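Local coordinates for protein tryptophan--tRNA ligase (Mycoplasma pneumoniae, PDB 2YY5) that probably catalyses the ATP-dependent attachment of tryptophan to tRNA(Trp), working as a homodimeric class I aminoacyl-tRNA synthetase, at residues M91-L95 with T332-Y337; Q157-L161 with P182-Q186; K237-A241 with M251-L255. The protein carries 1 engineered substitution. The contacts are given in a common frame with arbitrary orientation. Residue numbers count along the deposited sequence, not the author numbering.

Contact 1 of 3, residues M91-L95 with T332-Y337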
loop_
_atom_site.group_PDB
_atom_site.type_symbol
_atom_site.label_atom_id
_atom_site.label_comp_id
_atom_site.label_asym_id
_atom_site.label_seq_id
_atom_site.Cartn_x
_atom_site.Cartn_y
_atom_site.Cartn_z
ATOM N N MET B 91 5.463 0.262 -3.585
ATOM C CA MET B 91 5.054 1.328 -4.487
ATOM C C MET B 91 4.235 0.824 -5.655
ATOM O O MET B 91 3.193 1.387 -5.969
ATOM C CB MET B 91 6.269 2.101 -4.993
ATOM C CG MET B 91 5.918 3.291 -5.879
ATOM S SD MET B 91 4.574 4.315 -5.228
ATOM C CE MET B 91 5.459 5.499 -4.264
ATOM N N MET B 92 4.700 -0.233 -6.306
ATOM C CA MET B 92 3.968 -0.775 -7.439
ATOM C C MET B 92 2.634 -1.326 -6.945
ATOM O O MET B 92 1.602 -1.156 -7.597
ATOM C CB MET B 92 4.788 -1.877 -8.133
ATOM C CG MET B 92 4.116 -2.498 -9.364
ATOM S SD MET B 92 3.696 -1.313 -10.688
ATOM C CE MET B 92 5.128 -1.449 -11.716
ATOM N N GLY B 93 2.661 -1.967 -5.778
ATOM C CA GLY B 93 1.454 -2.538 -5.204
ATOM C C GLY B 93 0.421 -1.463 -4.952
ATOM O O GLY B 93 -0.790 -1.697 -5.074
ATOM N N TYR B 94 0.912 -0.273 -4.610
ATOM C CA TYR B 94 0.054 0.875 -4.349
ATOM C C TYR B 94 -0.603 1.381 -5.627
ATOM O O TYR B 94 -1.789 1.722 -5.623
ATOM C CB TYR B 94 0.852 2.007 -3.688
ATOM C CG TYR B 94 0.011 3.225 -3.348
ATOM C CD1 TYR B 94 -0.151 4.274 -4.258
ATOM C CD2 TYR B 94 -0.661 3.301 -2.136
ATOM C CE1 TYR B 94 -0.967 5.355 -3.962
ATOM C CE2 TYR B 94 -1.473 4.372 -1.831
ATOM C CZ TYR B 94 -1.630 5.394 -2.738
ATOM O OH TYR B 94 -2.471 6.429 -2.405
ATOM N N LEU B 95 0.152 1.432 -6.722
ATOM C CA LEU B 95 -0.418 1.904 -7.983
ATOM C C LEU B 95 -1.529 0.963 -8.411
ATOM O O LEU B 95 -2.565 1.393 -8.909
ATOM C CB LEU B 95 0.646 1.978 -9.081
ATOM C CG LEU B 95 1.830 2.904 -8.830
ATOM C CD1 LEU B 95 2.670 2.982 -10.083
ATOM C CD2 LEU B 95 1.334 4.284 -8.432
ATOM N N THR B 332 11.148 -0.908 -14.487
ATOM C CA THR B 332 9.714 -0.995 -14.704
ATOM C C THR B 332 8.949 0.106 -13.986
ATOM O O THR B 332 8.133 0.795 -14.600
ATOM C CB THR B 332 9.175 -2.354 -14.239
ATOM O OG1 THR B 332 9.948 -3.396 -14.843
ATOM C CG2 THR B 332 7.709 -2.521 -14.632
ATOM N N LEU B 333 9.212 0.275 -12.690
ATOM C CA LEU B 333 8.525 1.298 -11.903
ATOM C C LEU B 333 8.714 2.683 -12.515
ATOM O O LEU B 333 7.789 3.491 -12.542
ATOM C CB LEU B 333 9.028 1.295 -10.456
ATOM C CG LEU B 333 8.404 2.349 -9.533
ATOM C CD1 LEU B 333 6.885 2.244 -9.580
ATOM C CD2 LEU B 333 8.905 2.158 -8.106
ATOM N N ALA B 334 9.917 2.939 -13.020
ATOM C CA ALA B 334 10.239 4.220 -13.635
ATOM C C ALA B 334 9.341 4.474 -14.845
ATOM O O ALA B 334 8.846 5.586 -15.054
ATOM C CB ALA B 334 11.701 4.238 -14.051
ATOM N N LEU B 335 9.127 3.436 -15.641
ATOM C CA LEU B 335 8.288 3.579 -16.809
ATOM C C LEU B 335 6.843 3.834 -16.395
ATOM O O LEU B 335 6.141 4.611 -17.046
ATOM C CB LEU B 335 8.421 2.336 -17.702
ATOM C CG LEU B 335 9.679 2.269 -18.597
ATOM C CD1 LEU B 335 10.711 3.332 -18.193
ATOM C CD2 LEU B 335 10.288 0.876 -18.512
ATOM N N PHE B 336 6.397 3.191 -15.314
ATOM C CA PHE B 336 5.035 3.405 -14.834
ATOM C C PHE B 336 4.903 4.834 -14.330
ATOM O O PHE B 336 3.864 5.478 -14.517
ATOM C CB PHE B 336 4.682 2.449 -13.694
ATOM C CG PHE B 336 4.089 1.148 -14.156
ATOM C CD1 PHE B 336 2.928 0.657 -13.570
ATOM C CD2 PHE B 336 4.709 0.397 -15.158
ATOM C CE1 PHE B 336 2.390 -0.568 -13.970
ATOM C CE2 PHE B 336 4.182 -0.824 -15.565
ATOM C CZ PHE B 336 3.018 -1.309 -14.967
ATOM N N TYR B 337 5.960 5.323 -13.688
ATOM C CA TYR B 337 5.956 6.680 -13.170
ATOM C C TYR B 337 5.717 7.626 -14.328
ATOM O O TYR B 337 4.930 8.560 -14.213
ATOM C CB TYR B 337 7.282 7.006 -12.472
ATOM C CG TYR B 337 7.189 6.946 -10.961
ATOM C CD1 TYR B 337 6.584 5.859 -10.323
ATOM C CD2 TYR B 337 7.700 7.971 -10.167
ATOM C CE1 TYR B 337 6.487 5.798 -8.935
ATOM C CE2 TYR B 337 7.608 7.913 -8.775
ATOM C CZ TYR B 337 7.000 6.823 -8.170
ATOM O OH TYR B 337 6.908 6.753 -6.802
#

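Contact 2 of 3, residues Q157-L161 with P182-Q186. With WSA (5'-O-[(L-tryptophylamino)sulfonyl]adenosine), chain J; SO4 (sulfate ion), chain I.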
loop_
_atom_site.group_PDB
_atom_site.type_symbol
_atom_site.label_atom_id
_atom_site.label_comp_id
_atom_site.label_asym_id
_atom_site.label_seq_id
_atom_site.Cartn_x
_atom_site.Cartn_y
_atom_site.Cartn_z
ATOM N N GLN B 157 -4.174 -20.150 -7.082
ATOM C CA GLN B 157 -3.750 -18.803 -7.434
ATOM C C GLN B 157 -4.293 -18.283 -8.762
ATOM O O GLN B 157 -3.848 -17.239 -9.238
ATOM C CB GLN B 157 -2.224 -18.737 -7.450
ATOM C CG GLN B 157 -1.622 -18.859 -6.073
ATOM C CD GLN B 157 -2.163 -17.803 -5.139
ATOM O OE1 GLN B 157 -1.781 -16.636 -5.219
ATOM N NE2 GLN B 157 -3.079 -18.199 -4.264
ATOM N N LYS B 158 -5.262 -18.993 -9.346
ATOM C CA LYS B 158 -5.834 -18.599 -10.634
ATOM C C LYS B 158 -6.573 -17.263 -10.653
ATOM O O LYS B 158 -6.345 -16.449 -11.550
ATOM C CB LYS B 158 -6.768 -19.687 -11.172
ATOM C CG LYS B 158 -7.500 -19.267 -12.451
ATOM C CD LYS B 158 -8.354 -20.380 -13.039
ATOM C CE LYS B 158 -7.513 -21.360 -13.831
ATOM N NZ LYS B 158 -6.364 -21.860 -13.027
ATOM N N GLN B 159 -7.466 -17.043 -9.694
ATOM C CA GLN B 159 -8.216 -15.788 -9.643
ATOM C C GLN B 159 -7.266 -14.598 -9.588
ATOM O O GLN B 159 -7.510 -13.564 -10.216
ATOM C CB GLN B 159 -9.127 -15.727 -8.414
ATOM C CG GLN B 159 -10.583 -16.089 -8.648
ATOM C CD GLN B 159 -11.512 -15.412 -7.641
ATOM O OE1 GLN B 159 -11.277 -15.448 -6.430
ATOM N NE2 GLN B 159 -12.570 -14.788 -8.144
ATOM N N HIS B 160 -6.192 -14.751 -8.820
ATOM C CA HIS B 160 -5.206 -13.692 -8.666
ATOM C C HIS B 160 -4.550 -13.357 -9.996
ATOM O O HIS B 160 -4.358 -12.182 -10.318
ATOM C CB HIS B 160 -4.170 -14.107 -7.627
ATOM C CG HIS B 160 -4.723 -14.171 -6.238
ATOM N ND1 HIS B 160 -4.216 -15.013 -5.272
ATOM C CD2 HIS B 160 -5.732 -13.485 -5.651
ATOM C CE1 HIS B 160 -4.892 -14.844 -4.148
ATOM N NE2 HIS B 160 -5.819 -13.922 -4.351
ATOM N N LEU B 161 -4.213 -14.380 -10.778
ATOM C CA LEU B 161 -3.609 -14.134 -12.076
ATOM C C LEU B 161 -4.596 -13.407 -12.990
ATOM O O LEU B 161 -4.214 -12.540 -13.771
ATOM C CB LEU B 161 -3.137 -15.444 -12.708
ATOM C CG LEU B 161 -1.614 -15.607 -12.617
ATOM C CD1 LEU B 161 -0.953 -14.459 -13.348
ATOM C CD2 LEU B 161 -1.149 -15.625 -11.158
ATOM N N PRO B 182 0.865 -11.112 -18.016
ATOM C CA PRO B 182 1.471 -12.327 -17.469
ATOM C C PRO B 182 0.563 -13.530 -17.681
ATOM O O PRO B 182 -0.650 -13.423 -17.552
ATOM C CB PRO B 182 1.636 -11.988 -15.995
ATOM C CG PRO B 182 0.426 -11.132 -15.727
ATOM C CD PRO B 182 0.409 -10.213 -16.941
ATOM N N GLN B 183 1.152 -14.671 -18.008
ATOM C CA GLN B 183 0.374 -15.884 -18.209
ATOM C C GLN B 183 0.386 -16.826 -17.002
ATOM O O GLN B 183 1.445 -17.148 -16.467
ATOM C CB GLN B 183 0.883 -16.650 -19.427
ATOM C CG GLN B 183 0.299 -18.048 -19.513
ATOM C CD GLN B 183 0.653 -18.758 -20.800
ATOM O OE1 GLN B 183 1.831 -18.891 -21.152
ATOM N NE2 GLN B 183 -0.369 -19.232 -21.512
ATOM N N PHE B 184 -0.798 -17.273 -16.588
ATOM C CA PHE B 184 -0.921 -18.200 -15.469
ATOM C C PHE B 184 -0.414 -19.582 -15.905
ATOM O O PHE B 184 -0.807 -20.089 -16.964
ATOM C CB PHE B 184 -2.385 -18.305 -15.038
ATOM C CG PHE B 184 -2.674 -19.471 -14.125
ATOM C CD1 PHE B 184 -2.462 -19.374 -12.750
ATOM C CD2 PHE B 184 -3.142 -20.676 -14.641
ATOM C CE1 PHE B 184 -2.710 -20.461 -11.901
ATOM C CE2 PHE B 184 -3.393 -21.767 -13.802
ATOM C CZ PHE B 184 -3.176 -21.656 -12.427
ATOM N N VAL B 185 0.461 -20.179 -15.102
ATOM C CA VAL B 185 1.002 -21.504 -15.405
ATOM C C VAL B 185 1.059 -22.399 -14.167
ATOM O O VAL B 185 1.683 -22.061 -13.159
ATOM C CB VAL B 185 2.409 -21.406 -16.031
ATOM C CG1 VAL B 185 3.064 -22.776 -16.067
ATOM C CG2 VAL B 185 2.300 -20.865 -17.443
ATOM N N GLN B 186 0.391 -23.544 -14.258
ATOM C CA GLN B 186 0.340 -24.506 -13.161
ATOM C C GLN B 186 0.832 -25.863 -13.646
ATOM O O GLN B 186 0.810 -26.152 -14.841
ATOM C CB GLN B 186 -1.094 -24.645 -12.643
ATOM C CG GLN B 186 -2.019 -25.366 -13.604
ATOM C CD GLN B 186 -3.438 -25.536 -13.075
ATOM O OE1 GLN B 186 -4.307 -26.060 -13.770
ATOM N NE2 GLN B 186 -3.679 -25.095 -11.846
HETATM C CD2 WSA J . 2.813 -14.727 -5.313
HETATM C CE3 WSA J . 2.959 -15.865 -6.098
HETATM C CZ3 WSA J . 3.249 -15.733 -7.450
HETATM C CH2 WSA J . 3.390 -14.467 -8.012
HETATM C CZ2 WSA J . 3.242 -13.331 -7.226
HETATM C CE2 WSA J . 2.952 -13.464 -5.873
HETATM N N11 WSA J . 2.782 -12.575 -4.897
HETATM C CD1 WSA J . 2.546 -13.211 -3.754
HETATM C CG WSA J . 2.557 -14.527 -3.962
HETATM C CB WSA J . 2.346 -15.606 -2.902
HETATM C CA WSA J . 1.105 -16.451 -3.200
HETATM N NH3 WSA J . -0.090 -15.602 -3.280
HETATM C C WSA J . 0.931 -17.481 -2.080
HETATM O O WSA J . 0.466 -17.142 -0.997
HETATM N NS WSA J . 1.305 -18.729 -2.340
HETATM S S WSA J . 1.567 -19.541 -0.950
HETATM O O1S WSA J . 2.649 -18.869 -0.157
HETATM O O2S WSA J . 0.316 -19.566 -0.123
HETATM O "O5'" WSA J . 1.963 -20.863 -1.331
HETATM C "C5'" WSA J . 3.052 -21.009 -2.250
HETATM C "C4'" WSA J . 2.702 -21.778 -3.528
HETATM O "O4'" WSA J . 2.185 -23.077 -3.189
HETATM C "C3'" WSA J . 1.638 -21.096 -4.392
HETATM O "O3'" WSA J . 1.965 -21.260 -5.776
HETATM C "C2'" WSA J . 0.391 -21.911 -4.056
HETATM O "O2'" WSA J . -0.532 -21.852 -5.148
HETATM C "C1'" WSA J . 1.028 -23.299 -4.009
HETATM N N9 WSA J . 0.116 -24.255 -3.336
HETATM C C8 WSA J . -0.435 -24.067 -2.139
HETATM N N7 WSA J . -1.150 -25.138 -1.802
HETATM C C5 WSA J . -1.053 -26.018 -2.797
HETATM C C4 WSA J . -0.253 -25.449 -3.779
HETATM N N3 WSA J . -0.001 -26.145 -4.900
HETATM C C2 WSA J . -0.504 -27.356 -5.069
HETATM N N1 WSA J . -1.265 -27.925 -4.152
HETATM C C6 WSA J . -1.559 -27.289 -3.008
HETATM N N6 WSA J . -2.315 -27.872 -2.078
HETATM S S SO4 I . -3.303 -16.616 -1.026
HETATM O O1 SO4 I . -4.656 -16.183 -1.389
HETATM O O2 SO4 I . -2.521 -16.833 -2.255
HETATM O O3 SO4 I . -2.654 -15.566 -0.214
HETATM O O4 SO4 I . -3.394 -17.866 -0.249
#

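Contact 3 of 3, residues K237-A241 with M251-L255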
loop_
_atom_site.group_PDB
_atom_site.type_symbol
_atom_site.label_atom_id
_atom_site.label_comp_id
_atom_site.label_asym_id
_atom_site.label_seq_id
_atom_site.Cartn_x
_atom_site.Cartn_y
_atom_site.Cartn_z
ATOM N N LYS B 237 -9.961 -50.023 -5.076
ATOM C CA LYS B 237 -9.485 -49.982 -6.452
ATOM C C LYS B 237 -8.507 -48.830 -6.609
ATOM O O LYS B 237 -8.900 -47.667 -6.535
ATOM C CB LYS B 237 -10.653 -49.785 -7.416
ATOM C CG LYS B 237 -10.328 -50.189 -8.845
ATOM C CD LYS B 237 -10.638 -51.666 -9.101
ATOM C CE LYS B 237 -9.868 -52.605 -8.175
ATOM N NZ LYS B 237 -10.345 -54.017 -8.295
ATOM N N ILE B 238 -7.234 -49.149 -6.820
ATOM C CA ILE B 238 -6.221 -48.112 -6.984
ATOM C C ILE B 238 -6.126 -47.666 -8.438
ATOM O O ILE B 238 -5.699 -48.422 -9.311
ATOM C CB ILE B 238 -4.838 -48.594 -6.502
ATOM C CG1 ILE B 238 -4.906 -48.936 -5.008
ATOM C CG2 ILE B 238 -3.800 -47.506 -6.730
ATOM C CD1 ILE B 238 -3.732 -49.750 -4.495
ATOM N N ARG B 239 -6.533 -46.424 -8.681
ATOM C CA ARG B 239 -6.521 -45.830 -10.010
ATOM C C ARG B 239 -6.715 -44.330 -9.852
ATOM O O ARG B 239 -7.024 -43.856 -8.756
ATOM C CB ARG B 239 -7.671 -46.387 -10.841
ATOM C CG ARG B 239 -9.044 -46.078 -10.259
ATOM C CD ARG B 239 -10.128 -46.627 -11.150
ATOM N NE ARG B 239 -11.188 -47.268 -10.384
ATOM C CZ ARG B 239 -11.914 -48.283 -10.839
ATOM N NH1 ARG B 239 -11.686 -48.765 -12.055
ATOM N NH2 ARG B 239 -12.856 -48.824 -10.077
ATOM N N PHE B 240 -6.543 -43.589 -10.942
ATOM C CA PHE B 240 -6.731 -42.145 -10.906
ATOM C C PHE B 240 -8.189 -41.791 -11.182
ATOM O O PHE B 240 -8.663 -41.902 -12.311
ATOM C CB PHE B 240 -5.835 -41.447 -11.935
ATOM C CG PHE B 240 -4.369 -41.515 -11.614
ATOM C CD1 PHE B 240 -3.619 -42.643 -11.939
ATOM C CD2 PHE B 240 -3.736 -40.451 -10.975
ATOM C CE1 PHE B 240 -2.255 -42.711 -11.632
ATOM C CE2 PHE B 240 -2.375 -40.505 -10.664
ATOM C CZ PHE B 240 -1.633 -41.638 -10.993
ATOM N N ALA B 241 -8.904 -41.366 -10.147
ATOM C CA ALA B 241 -10.306 -40.995 -10.307
ATOM C C ALA B 241 -10.657 -39.843 -9.386
ATOM O O ALA B 241 -11.463 -39.991 -8.473
ATOM C CB ALA B 241 -11.211 -42.191 -10.018
ATOM N N MET B 251 -3.232 -39.578 -3.300
ATOM C CA MET B 251 -2.010 -40.269 -2.898
ATOM C C MET B 251 -1.290 -40.800 -4.133
ATOM O O MET B 251 -0.069 -40.852 -4.191
ATOM C CB MET B 251 -2.330 -41.434 -1.957
ATOM C CG MET B 251 -2.814 -41.016 -0.579
ATOM S SD MET B 251 -2.885 -42.403 0.577
ATOM C CE MET B 251 -4.446 -43.135 0.119
ATOM N N LEU B 252 -2.068 -41.182 -5.129
ATOM C CA LEU B 252 -1.515 -41.730 -6.354
ATOM C C LEU B 252 -0.761 -40.690 -7.185
ATOM O O LEU B 252 0.338 -40.966 -7.670
ATOM C CB LEU B 252 -2.640 -42.366 -7.171
ATOM C CG LEU B 252 -2.308 -43.472 -8.174
ATOM C CD1 LEU B 252 -1.450 -44.563 -7.530
ATOM C CD2 LEU B 252 -3.622 -44.046 -8.695
ATOM N N THR B 253 -1.324 -39.494 -7.350
ATOM C CA THR B 253 -0.627 -38.485 -8.138
ATOM C C THR B 253 0.580 -37.909 -7.374
ATOM O O THR B 253 1.544 -37.455 -7.993
ATOM C CB THR B 253 -1.595 -37.336 -8.655
ATOM O OG1 THR B 253 -1.152 -36.062 -8.176
ATOM C CG2 THR B 253 -3.028 -37.571 -8.217
ATOM N N ILE B 254 0.538 -37.952 -6.039
ATOM C CA ILE B 254 1.653 -37.459 -5.221
ATOM C C ILE B 254 2.817 -38.406 -5.419
ATOM O O ILE B 254 3.960 -37.977 -5.613
ATOM C CB ILE B 254 1.334 -37.448 -3.704
ATOM C CG1 ILE B 254 0.292 -36.373 -3.385
ATOM C CG2 ILE B 254 2.611 -37.187 -2.906
ATOM C CD1 ILE B 254 -0.287 -36.483 -1.992
ATOM N N LEU B 255 2.505 -39.700 -5.349
ATOM C CA LEU B 255 3.484 -40.771 -5.519
ATOM C C LEU B 255 4.171 -40.633 -6.884
ATOM O O LEU B 255 5.394 -40.742 -6.982
ATOM C CB LEU B 255 2.791 -42.143 -5.428
ATOM C CG LEU B 255 3.555 -43.374 -4.904
ATOM C CD1 LEU B 255 3.049 -44.615 -5.625
ATOM C CD2 LEU B 255 5.047 -43.238 -5.132
#

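Contact 1 of 3, residues M91-L95 with T332-Y337
Met92 lays its terminal methyl over one face of the Phe336 ring, CE standing 3.5 Å from the ring centroid and only 10° off the ring normal. That is a CH-pi contact, and because SD of Met92 follows obliquely at 4.1 Å from the Phe336 centroid, the pair is also a Met-aromatic contact. An unbranched thioether suits the place: the short-segment axes are 11.1 Å apart and the CA-to-CB bond points sideways, so a long, flexible chain is needed to bring the tip across. CE of Met92 also lies 4.0 Å from CG2 of Thr332. One turn after Met91, Leu95 puts CD1 4.2 Å from CB of Phe336 and 4.3 Å from CD1 of Leu333, so that the phenyl ring has the methionine over a face and the leucine at its edge. Segments 91-95 and 332-337, on helices 87-98 and 311-340, run with their N-to-C directions 37° apart; the wide spacing is filled by large side chains, with no hydrogen bond between the segments. This helix pair lies at the dimer interface, and the second subunit comes within reach of both segments. Met91 shows how the two surfaces merge: its CG packs 3.9 Å from CD2 of Leu333 and 4.0 Å from CE1 of Tyr337, at that ring's edge, while it also touches Ser90 of the second subunit. OH of Tyr337, 3.2 Å from CE of Met91, is hydrogen-bonded to the backbone oxygen of Ser84 of the second subunit, whereas OG1 of Thr332 bonds to the carbonyl of Leu145 in its own chain.

Contact 2 of 3, residues Q157-L161 with P182-Q186
This is a mainly apolar helix-on-strand contact inside a beta-alpha-beta unit of the class I catalytic domain: the start of helix 158-175 packs against strand 183-185, which pairs in parallel with strand 150-152. Phe184 dominates it. Its side chain points toward the helix and is met at its edge by Leu161, whose CG lies 3.7 Å from CB of Phe184. Lys158 has CB over one face of the ring, and its long chain runs along the same side until NZ lies 3.1 Å from CE2 of Phe184. Pro182, just before the strand, adds a compact apolar surface, with CG 4.3 Å from CD1 of Leu161. Gln183 and Val185, flanking Phe184 in the strand, point their CA-to-CB bonds away, as strand alternation requires.

Gln157, at the N-cap position, directs its amide away from the strand into the ligand pocket. Its OE1 accepts hydrogen bonds from the NH3 atom of the bound tryptophanyl-adenylate analogue at 2.8 Å and from ND1 of His160 at 2.9 Å; its NE2 makes a very short 2.5 Å bond to O2 of a sulfate ion, probably from the crystallisation liquor. Asp142 and Asp156 are among the analogue's other partners. The chemistry thus divides along one helical turn: Leu161, Pro182 and Phe184, with the lysine chain across the ring, join helix to strand, and an uncharged amide recognises the ligand's amino group.

Contact 3 of 3, residues K237-A241 with M251-L255
Leu252 takes the t,p rotamer (chi1 -155°, chi2 50°), which carries its branched end across to the extended segment 237-241 and sets CD2 over a face of the Phe240 ring, 3.6 Å from the centroid and 19° off the normal, a CH-pi contact. CG of Leu252 sits 3.4 Å from CZ of Phe240. The phenylalanine reaches in by an m rotamer: its CA-to-CB bond runs sideways, yet the flat ring ends beside the helix, with CE2 3.6 Å from the backbone N of Thr253 and 3.8 Å from CB of that residue. The loop between helices 220-228 and 246-259 turns back to lie against the latter, where the Thr253 side chain is about 9 Å from the bound analogue. Ile238, a branched aliphatic suited to a buried place between Leu252, Phe279 and Tyr284, has CG2 3.9 Å from CD1 of Leu252. The CA-to-CB bond of exposed Arg239 points away, leaving its backbone C 3.3 Å from CD2 of Leu252; the backbone N of Phe240 is hydrogen-bonded to Glu276.

Overall arrangement
Contact 2 lies nearest the middle of the chain, beside the bound analogue, and contacts 1 and 3 lie on opposite sides of the chain's centre, their own centres about 45 Å apart. The centre of contact 2 is about 21 Å from that of contact 1 and about 26 Å from that of contact 3; no two of them touch. Contact 1 joins helix 87-98 to the C-terminal helix 311-340 and so encloses the other two in sequence, which follow one another in series: the beta-alpha-beta unit of contact 2, then helix 246-259 of contact 3. The chain thus runs from dimer interface through active site to a helical region bordering its adenosine side and back to the interface.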